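Local coordinates for protein VMS1 (Saccharomyces cerevisiae, PDB 5WHG) that cleaves polypeptidyl-tRNAs downstream of ribosome-associated quality control, releasing incompletely synthesised polypeptides for degradation, at residues 208-213 with 221-226; 312-317 with 338-343. All blocks are in the same frame, centred on the assembly; numbering follows the deposited sequence.

Overall arrangement
Both interactions belong to one mixed beta-sheet of the VLRF1 domain, the part of the protein that mediates binding to the 60S subunit. Strand 207-214 lies between strands 217-224 and 313-316, so interaction 1 pairs it with its hairpin partner on one side, while interaction 2 continues the sheet on the other, from 313-316 to the short outermost strand 339-340. The centres are about 10 Å apart. Interaction 1 is wholly buried and antiparallel, with mostly apolar side chains around its backbone bonds and a single polar side-chain pair at its end. Interaction 2 is parallel and lies further from the chain centre; its inner strand is buried, but its partner is partly exposed and brings in charged and aromatic side chains.

Interaction 1: 208-213 with 221-226; sequences SALFMV and AIVSHQ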
ATOM      1  N   SER A 208      -4.332   1.195   0.042  1.00 66.92           N
ATOM      2  CA  SER A 208      -3.323   1.875   0.845  1.00 64.92           C
ATOM      3  C   SER A 208      -2.897   3.136   0.110  1.00 67.31           C
ATOM      4  O   SER A 208      -3.084   3.254  -1.110  1.00 72.09           O
ATOM      5  CB  SER A 208      -2.105   0.976   1.116  1.00 70.03           C
ATOM      6  OG  SER A 208      -2.459  -0.156   1.895  1.00 81.58           O
ATOM      7  N   ALA A 209      -2.319   4.084   0.846  1.00 57.46           N
ATOM      8  CA  ALA A 209      -1.802   5.303   0.226  1.00 61.13           C
ATOM      9  C   ALA A 209      -0.268   5.304   0.212  1.00 65.36           C
ATOM     10  O   ALA A 209       0.373   4.676   1.052  1.00 66.93           O
ATOM     11  CB  ALA A 209      -2.348   6.549   0.945  1.00 51.51           C
ATOM     12  N   LEU A 210       0.320   5.994  -0.769  1.00 64.72           N
ATOM     13  CA  LEU A 210       1.775   6.097  -0.890  1.00 65.39           C
ATOM     14  C   LEU A 210       2.168   7.532  -1.231  1.00 69.45           C
ATOM     15  O   LEU A 210       1.660   8.109  -2.196  1.00 68.56           O
ATOM     16  CB  LEU A 210       2.319   5.143  -1.959  1.00 62.40           C
ATOM     17  CG  LEU A 210       1.851   3.676  -1.984  1.00 63.52           C
ATOM     18  CD1 LEU A 210       2.291   2.988  -3.287  1.00 60.55           C
ATOM     19  CD2 LEU A 210       2.416   2.919  -0.840  1.00 56.62           C
ATOM     20  N   PHE A 211       3.085   8.092  -0.443  1.00 69.35           N
ATOM     21  CA  PHE A 211       3.524   9.478  -0.554  1.00 61.07           C
ATOM     22  C   PHE A 211       5.036   9.553  -0.369  1.00 69.59           C
ATOM     23  O   PHE A 211       5.572   9.017   0.606  1.00 71.94           O
ATOM     24  CB  PHE A 211       2.812  10.351   0.490  1.00 64.50           C
ATOM     25  CG  PHE A 211       1.326  10.502   0.239  1.00 65.56           C
ATOM     26  CD1 PHE A 211       0.864  11.256  -0.845  1.00 71.16           C
ATOM     27  CD2 PHE A 211       0.393   9.889   1.068  1.00 65.91           C
ATOM     28  CE1 PHE A 211      -0.495  11.400  -1.096  1.00 71.55           C
ATOM     29  CE2 PHE A 211      -0.980  10.033   0.832  1.00 68.96           C
ATOM     30  CZ  PHE A 211      -1.428  10.785  -0.253  1.00 67.72           C
HETATM   31  N   MSE A 212       5.717  10.200  -1.313  1.00 65.75           N
HETATM   32  CA  MSE A 212       7.101  10.592  -1.138  1.00 63.61           C
HETATM   33  C   MSE A 212       7.305  12.048  -1.527  1.00 70.67           C
HETATM   34  O   MSE A 212       6.828  12.483  -2.566  1.00 76.22           O
HETATM   35  CB  MSE A 212       8.029   9.738  -1.987  1.00 85.64           C
HETATM   36  CG  MSE A 212       7.922   8.262  -1.791  1.00 97.35           C
HETATM   37 SE   MSE A 212       8.968   7.375  -3.189  1.00103.43          SE
HETATM   38  CE  MSE A 212       8.317   5.554  -2.953  1.00106.36           C
ATOM     39  N   VAL A 213       8.036  12.802  -0.711  1.00 81.75           N
ATOM     40  CA  VAL A 213       8.360  14.192  -1.008  1.00 79.75           C
ATOM     41  C   VAL A 213       9.833  14.383  -0.709  1.00 87.25           C
ATOM     42  O   VAL A 213      10.394  13.730   0.174  1.00 95.70           O
ATOM     43  CB  VAL A 213       7.494  15.198  -0.199  1.00 76.86           C
ATOM     44  CG1 VAL A 213       7.758  15.073   1.273  1.00 81.41           C
ATOM     45  CG2 VAL A 213       7.743  16.622  -0.628  1.00 70.94           C
ATOM     46  N   ALA A 221       0.106   8.377  -4.478  1.00 67.22           N
ATOM     47  CA  ALA A 221      -0.822   7.475  -5.148  1.00 64.80           C
ATOM     48  C   ALA A 221      -1.739   6.805  -4.130  1.00 69.51           C
ATOM     49  O   ALA A 221      -1.371   6.630  -2.967  1.00 73.75           O
ATOM     50  CB  ALA A 221      -0.067   6.429  -5.969  1.00 62.96           C
ATOM     51  N   ILE A 222      -2.949   6.461  -4.575  1.00 72.76           N
ATOM     52  CA  ILE A 222      -3.844   5.548  -3.862  1.00 71.16           C
ATOM     53  C   ILE A 222      -3.767   4.206  -4.593  1.00 72.90           C
ATOM     54  O   ILE A 222      -4.155   4.104  -5.762  1.00 78.21           O
ATOM     55  CB  ILE A 222      -5.290   6.074  -3.810  1.00 71.19           C
ATOM     56  CG1 ILE A 222      -5.385   7.447  -3.117  1.00 65.32           C
ATOM     57  CG2 ILE A 222      -6.196   5.076  -3.116  1.00 66.91           C
ATOM     58  CD1 ILE A 222      -4.878   7.487  -1.663  1.00 61.09           C
ATOM     59  N   VAL A 223      -3.236   3.175  -3.935  1.00 63.91           N
ATOM     60  CA  VAL A 223      -2.991   1.885  -4.578  1.00 70.80           C
ATOM     61  C   VAL A 223      -4.062   0.897  -4.134  1.00 79.71           C
ATOM     62  O   VAL A 223      -4.376   0.795  -2.941  1.00 73.40           O
ATOM     63  CB  VAL A 223      -1.581   1.350  -4.253  1.00 70.87           C
ATOM     64  CG1 VAL A 223      -1.378   1.208  -2.731  1.00 66.54           C
ATOM     65  CG2 VAL A 223      -1.333   0.004  -4.959  1.00 59.76           C
ATOM     66  N   SER A 224      -4.635   0.178  -5.093  1.00 81.16           N
ATOM     67  CA  SER A 224      -5.532  -0.921  -4.775  1.00 79.82           C
ATOM     68  C   SER A 224      -4.738  -2.172  -4.430  1.00 78.10           C
ATOM     69  O   SER A 224      -3.736  -2.484  -5.078  1.00 91.16           O
ATOM     70  CB  SER A 224      -6.453  -1.220  -5.951  1.00 85.75           C
ATOM     71  OG  SER A 224      -6.730  -2.609  -6.013  1.00 92.22           O
ATOM     72  N   HIS A 225      -5.200  -2.909  -3.423  1.00 70.67           N
ATOM     73  CA  HIS A 225      -4.560  -4.175  -3.103  1.00 77.63           C
ATOM     74  C   HIS A 225      -4.814  -5.244  -4.158  1.00 83.88           C
ATOM     75  O   HIS A 225      -4.103  -6.255  -4.174  1.00 92.51           O
ATOM     76  CB  HIS A 225      -5.011  -4.656  -1.725  1.00 80.92           C
ATOM     77  CG  HIS A 225      -4.597  -3.749  -0.604  1.00 77.72           C
ATOM     78  ND1 HIS A 225      -4.704  -4.107   0.724  1.00 74.31           N
ATOM     79  CD2 HIS A 225      -4.068  -2.500  -0.614  1.00 71.51           C
ATOM     80  CE1 HIS A 225      -4.277  -3.111   1.485  1.00 67.49           C
ATOM     81  NE2 HIS A 225      -3.881  -2.125   0.699  1.00 68.55           N
ATOM     82  N   GLN A 226      -5.768  -5.035  -5.063  1.00 80.11           N
ATOM     83  CA  GLN A 226      -6.002  -5.995  -6.131  1.00 86.15           C
ATOM     84  C   GLN A 226      -5.014  -5.778  -7.269  1.00 86.68           C
ATOM     85  O   GLN A 226      -4.819  -4.647  -7.721  1.00 87.99           O
ATOM     86  CB  GLN A 226      -7.432  -5.871  -6.658  1.00101.03           C
ATOM     87  CG  GLN A 226      -7.876  -7.045  -7.546  1.00115.39           C
ATOM     88  CD  GLN A 226      -8.378  -8.220  -6.719  1.00130.47           C
ATOM     89  OE1 GLN A 226      -8.041  -8.358  -5.538  1.00130.35           O
ATOM     90  NE2 GLN A 226      -9.203  -9.064  -7.330  1.00140.20           N
TER
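Ser208 and His225 make the polar side-chain contact of this pairing. Ser208 OG lies 2.7 Å from His225 NE2, at the edge of the imidazole and near its plane, and Ser208 CB also lies in that plane. Either partner could donate in this hydrogen bond. Just beyond the strand end, His225 CG stands anti to the carbonyl carbon, beside the backbone N (chi1 -64°); the NE2 edge of the ring faces Ser208. Phe25 stacks on the imidazole and Trp358 of helix 351-362 meets it at an angle. An alanine in place of His225 would probably leave Ser208 OG without this partner and open a gap between Ser208, Phe25 and Trp358.

Backbone bonds provide the regular part of the contact. Ser208 and Val223 exchange two of them, Ser208 N to Val223 O at 3.0 Å and Val223 N to Ser208 O at 2.8 Å; Leu210 and Ala221 form the second such pair. Between these lies the non-hydrogen-bonded pair Ala209-Ile222, its CA atoms 4.6 Å apart.

Apolar groups pack on both faces of the strands. On the face carrying Leu210 and Val223, Leu210 CD1 comes within 4.1 Å of Val223 CG1, the two side chains crossing obliquely, and the same CG1 lies 3.9 Å from Ser208 CB. Phe248 of strand 247-255 touches Leu210, Ala221 and Val223 there. The reverse face has Ile222 CD1 reaching Ala209 CB at 3.8 Å, and Leu307 of helix 304-308 packs on both residues.

Strands 207-214 and 217-224 thus form an antiparallel beta hairpin whose strand 207-214 is the central strand of the mixed sheet of the VLRF1 domain, with helices 351-362 and 304-308 contributing to its two hydrophobic layers.

Interaction 2: 312-317 with 338-343; sequences NIFIRA and RIKSFP
Phe314 and Phe342 meet with a methylene over a ring: Phe314 CB lies over one face of the Phe342 ring, 3.8 Å from its centroid and offset toward the rim, a CH-pi contact. At the edge of that ring, in its plane, is the backbone N of Arg316, while Arg316 CB approaches Phe342 CD2. The Phe314 ring has Ser341 O at its own edge, and its CE1 lies 3.9 Å from Lys340 CB. The third flat group, the Arg338 guanidinium, takes Ile313 CD1 over the centre of one face, 3.7 Å from CZ. NH2 forms a salt bridge with Asp336 and NH1 hydrogen-bonds Leu307 O and Cys310 O, which probably hold the plane on which the methyl rests.

Lys340 has CD anti to CA (chi2 170°), and its chain, extended beyond CG throughout, brings NZ within 2.7 Å of Asn312 OD1. The donor sits above the amide carbonyl plane, 40° out of it. Ser181 O and Phe183 O also accept from NZ.

The parallel backbone ladder is short: Ile313 N bonds to Arg338 O, Lys340 N to Ile313 O at 2.9 Å, and Ile315 N to Lys340 O at 3.0 Å. On the face bearing the isoleucines, Ile339 CG2 touches Ile315 CD1 at 4.0 Å.

These strands begin and end a beta-alpha-beta unit around helix 320-323. Three carbonyl oxygens accept from Lys340 NZ, consistent with a protonated amine whose charge is met by carbonyl dipoles, and tie the outermost strand to the 181-183 region; Arg338, just before that strand, also has the Asp336 carboxylate, beside Cys310 and Leu307 of helix 304-308.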
ATOM      1  N   ASN A 312      -3.066   1.400   5.284  1.00 75.28           N
ATOM      2  CA  ASN A 312      -1.843   2.080   5.661  1.00 72.24           C
ATOM      3  C   ASN A 312      -1.650   3.313   4.796  1.00 71.23           C
ATOM      4  O   ASN A 312      -2.085   3.360   3.639  1.00 74.10           O
ATOM      5  CB  ASN A 312      -0.623   1.164   5.518  1.00 66.39           C
ATOM      6  CG  ASN A 312      -0.711  -0.064   6.411  1.00 69.34           C
ATOM      7  OD1 ASN A 312      -0.698   0.030   7.641  1.00 79.64           O
ATOM      8  ND2 ASN A 312      -0.780  -1.219   5.793  1.00 66.95           N
ATOM      9  N   ILE A 313      -0.984   4.306   5.373  1.00 65.43           N
ATOM     10  CA  ILE A 313      -0.541   5.489   4.651  1.00 68.00           C
ATOM     11  C   ILE A 313       0.983   5.582   4.813  1.00 68.29           C
ATOM     12  O   ILE A 313       1.481   6.020   5.858  1.00 69.71           O
ATOM     13  CB  ILE A 313      -1.258   6.751   5.143  1.00 59.28           C
ATOM     14  CG1 ILE A 313      -2.771   6.590   4.924  1.00 66.49           C
ATOM     15  CG2 ILE A 313      -0.741   7.964   4.412  1.00 59.24           C
ATOM     16  CD1 ILE A 313      -3.672   7.503   5.791  1.00 59.27           C
ATOM     17  N   PHE A 314       1.730   5.164   3.781  1.00 65.17           N
ATOM     18  CA  PHE A 314       3.198   5.182   3.782  1.00 70.21           C
ATOM     19  C   PHE A 314       3.722   6.517   3.258  1.00 69.49           C
ATOM     20  O   PHE A 314       3.391   6.920   2.139  1.00 69.26           O
ATOM     21  CB  PHE A 314       3.762   4.038   2.934  1.00 65.42           C
ATOM     22  CG  PHE A 314       3.577   2.679   3.554  1.00 70.06           C
ATOM     23  CD1 PHE A 314       4.290   2.315   4.695  1.00 63.13           C
ATOM     24  CD2 PHE A 314       2.674   1.768   3.012  1.00 72.40           C
ATOM     25  CE1 PHE A 314       4.099   1.067   5.283  1.00 72.67           C
ATOM     26  CE2 PHE A 314       2.487   0.517   3.594  1.00 70.48           C
ATOM     27  CZ  PHE A 314       3.192   0.169   4.730  1.00 69.08           C
ATOM     28  N   ILE A 315       4.553   7.186   4.054  1.00 75.47           N
ATOM     29  CA  ILE A 315       5.075   8.513   3.731  1.00 77.94           C
ATOM     30  C   ILE A 315       6.586   8.509   3.895  1.00 76.30           C
ATOM     31  O   ILE A 315       7.096   8.097   4.943  1.00 91.11           O
ATOM     32  CB  ILE A 315       4.472   9.605   4.633  1.00 72.72           C
ATOM     33  CG1 ILE A 315       2.962   9.495   4.679  1.00 64.66           C
ATOM     34  CG2 ILE A 315       4.845  11.000   4.119  1.00 74.63           C
ATOM     35  CD1 ILE A 315       2.309  10.734   5.291  1.00 64.16           C
ATOM     36  N   ARG A 316       7.301   8.993   2.889  1.00 75.09           N
ATOM     37  CA  ARG A 316       8.713   9.327   3.050  1.00 85.19           C
ATOM     38  C   ARG A 316       8.892  10.834   2.940  1.00 85.14           C
ATOM     39  O   ARG A 316       8.610  11.427   1.888  1.00 71.13           O
ATOM     40  CB  ARG A 316       9.632   8.644   2.034  1.00 84.69           C
ATOM     41  CG  ARG A 316      11.034   9.280   2.185  1.00 90.75           C
ATOM     42  CD  ARG A 316      12.192   8.508   1.616  1.00106.73           C
ATOM     43  NE  ARG A 316      12.216   8.449   0.148  1.00121.61           N
ATOM     44  CZ  ARG A 316      12.240   9.496  -0.683  1.00120.47           C
ATOM     45  NH1 ARG A 316      12.216  10.751  -0.240  1.00120.60           N
ATOM     46  NH2 ARG A 316      12.265   9.276  -1.987  1.00117.38           N
ATOM     47  N   ALA A 317       9.395  11.437   4.017  1.00 95.57           N
ATOM     48  CA  ALA A 317       9.729  12.863   4.046  1.00109.97           C
ATOM     49  C   ALA A 317      10.859  13.034   5.063  1.00123.45           C
ATOM     50  O   ALA A 317      10.606  13.222   6.255  1.00130.12           O
ATOM     51  CB  ALA A 317       8.516  13.710   4.403  1.00104.78           C
ATOM     52  N   ARG A 338      -1.997   4.525  11.187  1.00 83.64           N
ATOM     53  CA  ARG A 338      -1.828   4.102   9.798  1.00 81.75           C
ATOM     54  C   ARG A 338      -0.638   4.768   9.115  1.00 78.22           C
ATOM     55  O   ARG A 338      -0.130   4.239   8.116  1.00 72.07           O
ATOM     56  CB  ARG A 338      -3.093   4.410   9.003  1.00 70.59           C
ATOM     57  CG  ARG A 338      -4.305   3.682   9.495  1.00 67.46           C
ATOM     58  CD  ARG A 338      -5.537   4.174   8.770  1.00 60.77           C
ATOM     59  NE  ARG A 338      -5.659   5.610   8.944  1.00 70.51           N
ATOM     60  CZ  ARG A 338      -6.352   6.387   8.129  1.00 70.98           C
ATOM     61  NH1 ARG A 338      -6.963   5.842   7.083  1.00 72.11           N
ATOM     62  NH2 ARG A 338      -6.409   7.697   8.341  1.00 65.29           N
ATOM     63  N   ILE A 339      -0.194   5.916   9.615  1.00 64.38           N
ATOM     64  CA  ILE A 339       0.872   6.667   8.966  1.00 69.12           C
ATOM     65  C   ILE A 339       2.213   6.058   9.353  1.00 74.24           C
ATOM     66  O   ILE A 339       2.554   5.977  10.534  1.00 85.22           O
ATOM     67  CB  ILE A 339       0.798   8.152   9.338  1.00 69.73           C
ATOM     68  CG1 ILE A 339      -0.508   8.742   8.808  1.00 71.26           C
ATOM     69  CG2 ILE A 339       1.980   8.875   8.786  1.00 58.21           C
ATOM     70  CD1 ILE A 339      -0.669  10.201   9.027  1.00 68.52           C
ATOM     71  N   LYS A 340       2.977   5.621   8.355  1.00 84.67           N
ATOM     72  CA  LYS A 340       4.168   4.826   8.601  1.00 75.77           C
ATOM     73  C   LYS A 340       5.260   5.175   7.605  1.00 79.70           C
ATOM     74  O   LYS A 340       4.993   5.470   6.436  1.00 82.20           O
ATOM     75  CB  LYS A 340       3.861   3.333   8.501  1.00 71.65           C
ATOM     76  CG  LYS A 340       2.750   2.867   9.416  1.00 76.31           C
ATOM     77  CD  LYS A 340       2.383   1.455   9.060  1.00 82.22           C
ATOM     78  CE  LYS A 340       1.215   0.984   9.873  1.00 81.64           C
ATOM     79  NZ  LYS A 340       1.026  -0.466   9.655  1.00 81.75           N
ATOM     80  N   SER A 341       6.502   5.106   8.073  1.00 79.62           N
ATOM     81  CA  SER A 341       7.634   5.152   7.165  1.00 82.10           C
ATOM     82  C   SER A 341       7.632   3.959   6.216  1.00 77.95           C
ATOM     83  O   SER A 341       7.033   2.912   6.478  1.00 85.48           O
ATOM     84  CB  SER A 341       8.941   5.156   7.944  1.00 67.46           C
ATOM     85  OG  SER A 341       9.132   6.416   8.531  1.00 97.60           O
ATOM     86  N   PHE A 342       8.323   4.133   5.103  1.00 79.76           N
ATOM     87  CA  PHE A 342       8.722   2.998   4.284  1.00 87.23           C
ATOM     88  C   PHE A 342       9.862   2.257   4.977  1.00 90.49           C
ATOM     89  O   PHE A 342      10.876   2.874   5.317  1.00 92.09           O
ATOM     90  CB  PHE A 342       9.176   3.463   2.900  1.00 80.57           C
ATOM     91  CG  PHE A 342       8.064   3.942   2.006  1.00 75.14           C
ATOM     92  CD1 PHE A 342       7.401   3.058   1.167  1.00 74.07           C
ATOM     93  CD2 PHE A 342       7.712   5.283   1.965  1.00 77.54           C
ATOM     94  CE1 PHE A 342       6.404   3.490   0.305  1.00 66.34           C
ATOM     95  CE2 PHE A 342       6.696   5.733   1.107  1.00 72.07           C
ATOM     96  CZ  PHE A 342       6.051   4.837   0.275  1.00 72.09           C
ATOM     97  N   PRO A 343       9.748   0.948   5.199  1.00 91.06           N
ATOM     98  CA  PRO A 343      10.824   0.222   5.893  1.00 90.85           C
ATOM     99  C   PRO A 343      12.051  -0.054   5.026  1.00 95.81           C
ATOM    100  O   PRO A 343      12.785  -1.014   5.267  1.00106.74           O
ATOM    101  CB  PRO A 343      10.138  -1.079   6.322  1.00 82.55           C
ATOM    102  CG  PRO A 343       9.090  -1.284   5.294  1.00 85.91           C
ATOM    103  CD  PRO A 343       8.573   0.090   4.954  1.00 83.79           C
TER